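PDB 6TPL: intimin from Escherichia coli, which serves as a bacterial surface adhesin, its Ig-like D0 and D1 domains probably forming an extended juncture within the extracellular passenger. Local coordinates for residues I109-A118 / V189-T198. Residues are numbered along the deposited sequence; the frame is centred on the assembly and turned at random.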
loop_
_atom_site.group_PDB
_atom_site.type_symbol
_atom_site.label_atom_id
_atom_site.label_comp_id
_atom_site.label_asym_id
_atom_site.label_seq_id
_atom_site.Cartn_x
_atom_site.Cartn_y
_atom_site.Cartn_z
ATOM N N ILE A 109 3.030 3.170 5.016
ATOM C CA ILE A 109 4.327 2.506 5.038
ATOM C C ILE A 109 4.741 2.375 3.576
ATOM O O ILE A 109 3.990 1.834 2.756
ATOM C CB ILE A 109 4.261 1.150 5.766
ATOM C CG1 ILE A 109 5.628 0.482 5.742
ATOM C CG2 ILE A 109 3.207 0.271 5.144
ATOM C CD1 ILE A 109 5.815 -0.574 6.801
ATOM N N LYS A 110 5.901 2.922 3.225
ATOM C CA LYS A 110 6.375 2.957 1.847
ATOM C C LYS A 110 7.807 2.446 1.786
ATOM O O LYS A 110 8.600 2.697 2.697
ATOM C CB LYS A 110 6.306 4.380 1.273
ATOM C CG LYS A 110 4.905 4.974 1.201
ATOM C CD LYS A 110 4.964 6.409 0.693
ATOM C CE LYS A 110 3.595 7.062 0.634
ATOM N NZ LYS A 110 3.683 8.454 0.103
ATOM N N ALA A 111 8.124 1.717 0.714
ATOM C CA ALA A 111 9.481 1.288 0.403
ATOM C C ALA A 111 9.963 2.078 -0.807
ATOM O O ALA A 111 9.206 2.280 -1.762
ATOM C CB ALA A 111 9.526 -0.219 0.128
ATOM N N ASP A 112 11.207 2.563 -0.756
ATOM C CA ASP A 112 11.692 3.383 -1.860
ATOM C C ASP A 112 11.936 2.557 -3.122
ATOM O O ASP A 112 11.878 3.109 -4.225
ATOM C CB ASP A 112 12.944 4.161 -1.425
ATOM C CG ASP A 112 14.150 3.278 -1.162
ATOM O OD1 ASP A 112 15.287 3.766 -1.380
ATOM O OD2 ASP A 112 13.983 2.116 -0.746
ATOM N N LYS A 113 12.157 1.250 -2.988
ATOM C CA LYS A 113 12.238 0.349 -4.130
ATOM C C LYS A 113 11.858 -1.053 -3.670
ATOM O O LYS A 113 11.887 -1.358 -2.476
ATOM C CB LYS A 113 13.634 0.351 -4.761
ATOM C CG LYS A 113 14.751 -0.059 -3.823
ATOM C CD LYS A 113 16.099 0.072 -4.515
ATOM C CE LYS A 113 17.251 -0.308 -3.603
ATOM N NZ LYS A 113 18.566 -0.037 -4.248
ATOM N N THR A 114 11.494 -1.907 -4.626
ATOM C CA THR A 114 11.019 -3.251 -4.323
ATOM C C THR A 114 12.059 -4.331 -4.590
ATOM O O THR A 114 11.756 -5.517 -4.424
ATOM C CB THR A 114 9.752 -3.564 -5.126
ATOM O OG1 THR A 114 10.051 -3.567 -6.524
ATOM C CG2 THR A 114 8.659 -2.529 -4.864
ATOM N N THR A 115 13.263 -3.959 -5.015
ATOM C CA THR A 115 14.319 -4.930 -5.272
ATOM C C THR A 115 15.655 -4.352 -4.829
ATOM O O THR A 115 15.829 -3.135 -4.784
ATOM C CB THR A 115 14.417 -5.320 -6.760
ATOM O OG1 THR A 115 14.788 -4.173 -7.530
ATOM C CG2 THR A 115 13.094 -5.860 -7.274
ATOM N N ALA A 116 16.603 -5.234 -4.516
ATOM C CA ALA A 116 17.937 -4.807 -4.115
ATOM C C ALA A 116 18.899 -5.979 -4.245
ATOM O O ALA A 116 18.488 -7.142 -4.310
ATOM C CB ALA A 116 17.957 -4.271 -2.676
ATOM N N VAL A 117 20.194 -5.651 -4.281
ATOM C CA VAL A 117 21.234 -6.672 -4.354
ATOM C C VAL A 117 21.449 -7.267 -2.971
ATOM O O VAL A 117 21.481 -6.546 -1.969
ATOM C CB VAL A 117 22.546 -6.081 -4.895
ATOM C CG1 VAL A 117 23.650 -7.149 -4.887
ATOM C CG2 VAL A 117 22.358 -5.523 -6.288
ATOM N N ALA A 118 21.627 -8.586 -2.915
ATOM C CA ALA A 118 21.814 -9.278 -1.640
ATOM C C ALA A 118 23.295 -9.331 -1.262
ATOM O O ALA A 118 23.897 -10.394 -1.118
ATOM C CB ALA A 118 21.215 -10.679 -1.707
ATOM N N VAL A 189 0.750 -3.798 10.549
ATOM C CA VAL A 189 0.915 -3.072 9.295
ATOM C C VAL A 189 2.010 -3.724 8.463
ATOM O O VAL A 189 3.148 -3.891 8.923
ATOM C CB VAL A 189 1.228 -1.591 9.551
ATOM C CG1 VAL A 189 1.563 -0.897 8.232
ATOM C CG2 VAL A 189 0.054 -0.905 10.230
ATOM N N LYS A 190 1.672 -4.086 7.227
ATOM C CA LYS A 190 2.597 -4.761 6.325
ATOM C C LYS A 190 3.080 -3.790 5.255
ATOM O O LYS A 190 2.275 -3.072 4.649
ATOM C CB LYS A 190 1.929 -5.966 5.657
ATOM C CG LYS A 190 1.342 -6.979 6.618
ATOM C CD LYS A 190 2.426 -7.610 7.462
ATOM C CE LYS A 190 1.854 -8.607 8.452
ATOM N NZ LYS A 190 2.920 -9.233 9.283
ATOM N N ALA A 191 4.388 -3.775 5.025
ATOM C CA ALA A 191 4.958 -3.031 3.915
ATOM C C ALA A 191 4.790 -3.821 2.622
ATOM O O ALA A 191 4.493 -5.020 2.651
ATOM C CB ALA A 191 6.437 -2.759 4.173
ATOM N N PRO A 192 4.971 -3.178 1.468
ATOM C CA PRO A 192 5.079 -3.947 0.223
ATOM C C PRO A 192 6.174 -4.998 0.350
ATOM O O PRO A 192 7.228 -4.750 0.941
ATOM C CB PRO A 192 5.434 -2.890 -0.829
ATOM C CG PRO A 192 5.003 -1.573 -0.235
ATOM C CD PRO A 192 5.149 -1.726 1.257
ATOM N N GLU A 193 5.911 -6.185 -0.184
ATOM C CA GLU A 193 6.952 -7.200 -0.266
ATOM C C GLU A 193 8.063 -6.718 -1.192
ATOM O O GLU A 193 7.810 -6.054 -2.199
ATOM C CB GLU A 193 6.363 -8.518 -0.770
ATOM C CG GLU A 193 7.275 -9.711 -0.600
ATOM C CD GLU A 193 6.563 -11.019 -0.874
ATOM O OE1 GLU A 193 5.936 -11.139 -1.946
ATOM O OE2 GLU A 193 6.623 -11.919 -0.012
ATOM N N VAL A 194 9.307 -7.019 -0.824
ATOM C CA VAL A 194 10.470 -6.714 -1.647
ATOM C C VAL A 194 11.248 -8.004 -1.863
ATOM O O VAL A 194 10.953 -9.039 -1.263
ATOM C CB VAL A 194 11.369 -5.634 -1.012
ATOM C CG1 VAL A 194 10.566 -4.362 -0.754
ATOM C CG2 VAL A 194 12.006 -6.157 0.274
ATOM N N GLU A 195 12.260 -7.935 -2.731
ATOM C CA GLU A 195 13.070 -9.112 -3.017
ATOM C C GLU A 195 14.535 -8.742 -3.210
ATOM O O GLU A 195 14.861 -7.788 -3.925
ATOM C CB GLU A 195 12.543 -9.853 -4.253
ATOM C CG GLU A 195 13.271 -11.166 -4.522
ATOM C CD GLU A 195 12.501 -12.117 -5.424
ATOM O OE1 GLU A 195 12.915 -13.290 -5.534
ATOM O OE2 GLU A 195 11.489 -11.698 -6.021
ATOM N N PHE A 196 15.410 -9.513 -2.566
ATOM C CA PHE A 196 16.852 -9.379 -2.717
ATOM C C PHE A 196 17.366 -10.447 -3.673
ATOM O O PHE A 196 16.909 -11.594 -3.640
ATOM C CB PHE A 196 17.550 -9.502 -1.362
ATOM C CG PHE A 196 17.280 -8.351 -0.438
ATOM C CD1 PHE A 196 16.118 -8.303 0.316
ATOM C CD2 PHE A 196 18.195 -7.324 -0.318
ATOM C CE1 PHE A 196 15.878 -7.244 1.163
ATOM C CE2 PHE A 196 17.963 -6.266 0.524
ATOM C CZ PHE A 196 16.805 -6.222 1.268
ATOM N N PHE A 197 18.318 -10.063 -4.526
ATOM C CA PHE A 197 18.907 -10.961 -5.506
ATOM C C PHE A 197 20.421 -10.920 -5.386
ATOM O O PHE A 197 21.007 -9.848 -5.209
ATOM C CB PHE A 197 18.509 -10.570 -6.948
ATOM C CG PHE A 197 17.032 -10.621 -7.219
ATOM C CD1 PHE A 197 16.437 -11.786 -7.678
ATOM C CD2 PHE A 197 16.245 -9.495 -7.040
ATOM C CE1 PHE A 197 15.080 -11.831 -7.939
ATOM C CE2 PHE A 197 14.888 -9.534 -7.298
ATOM C CZ PHE A 197 14.305 -10.702 -7.753
ATOM N N THR A 198 21.054 -12.082 -5.506
ATOM C CA THR A 198 22.519 -12.155 -5.488
ATOM C C THR A 198 23.087 -11.517 -6.754
ATOM O O THR A 198 22.490 -11.580 -7.827
ATOM C CB THR A 198 23.028 -13.603 -5.385
ATOM O OG1 THR A 198 22.589 -14.188 -4.153
ATOM C CG2 THR A 198 24.548 -13.638 -5.453
HETATM O O HOH W 1 23.815 -13.052 -2.008
#
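The parallel pairing of the first and last strands, a hallmark of Ig-like sandwiches whose first strand switches sheets, joins 115-117 to 194-197 in the second bacterial Ig-like domain. A116 grips both neighbours of F196: its N donates to E195 O (3.1 Å), and its O accepts F197 N (2.9 Å) nearly along the C=O axis. Past it, A118 N reaches F197 O at 2.7 Å from above the carbonyl plane, and T114 O takes E195 N at the other end. On the buried face, the F196 ring sets CE2 3.8 Å from A116 CB, with V117 O at the ring's edge. On the other face, T115 CG2 meets the F197 edge at CE2. Before the crossover, I109 bridges the two sheets: with CG1 anti to the backbone N (chi1 179°), CD1 presses tightly on A191 CB (3.5 Å), while CG2 lies 3.7 Å from V189 CG1. Cutting I109 back to an alanine would probably cost the A191 methyl its close partner and V189 CG1 most of its contact, opening a gap between the sheets. Strand 174-181 pairs with both 189-190 and 194-197, whereas 105-111 pairs with 124-132, whose Y126 touches A191 and V194.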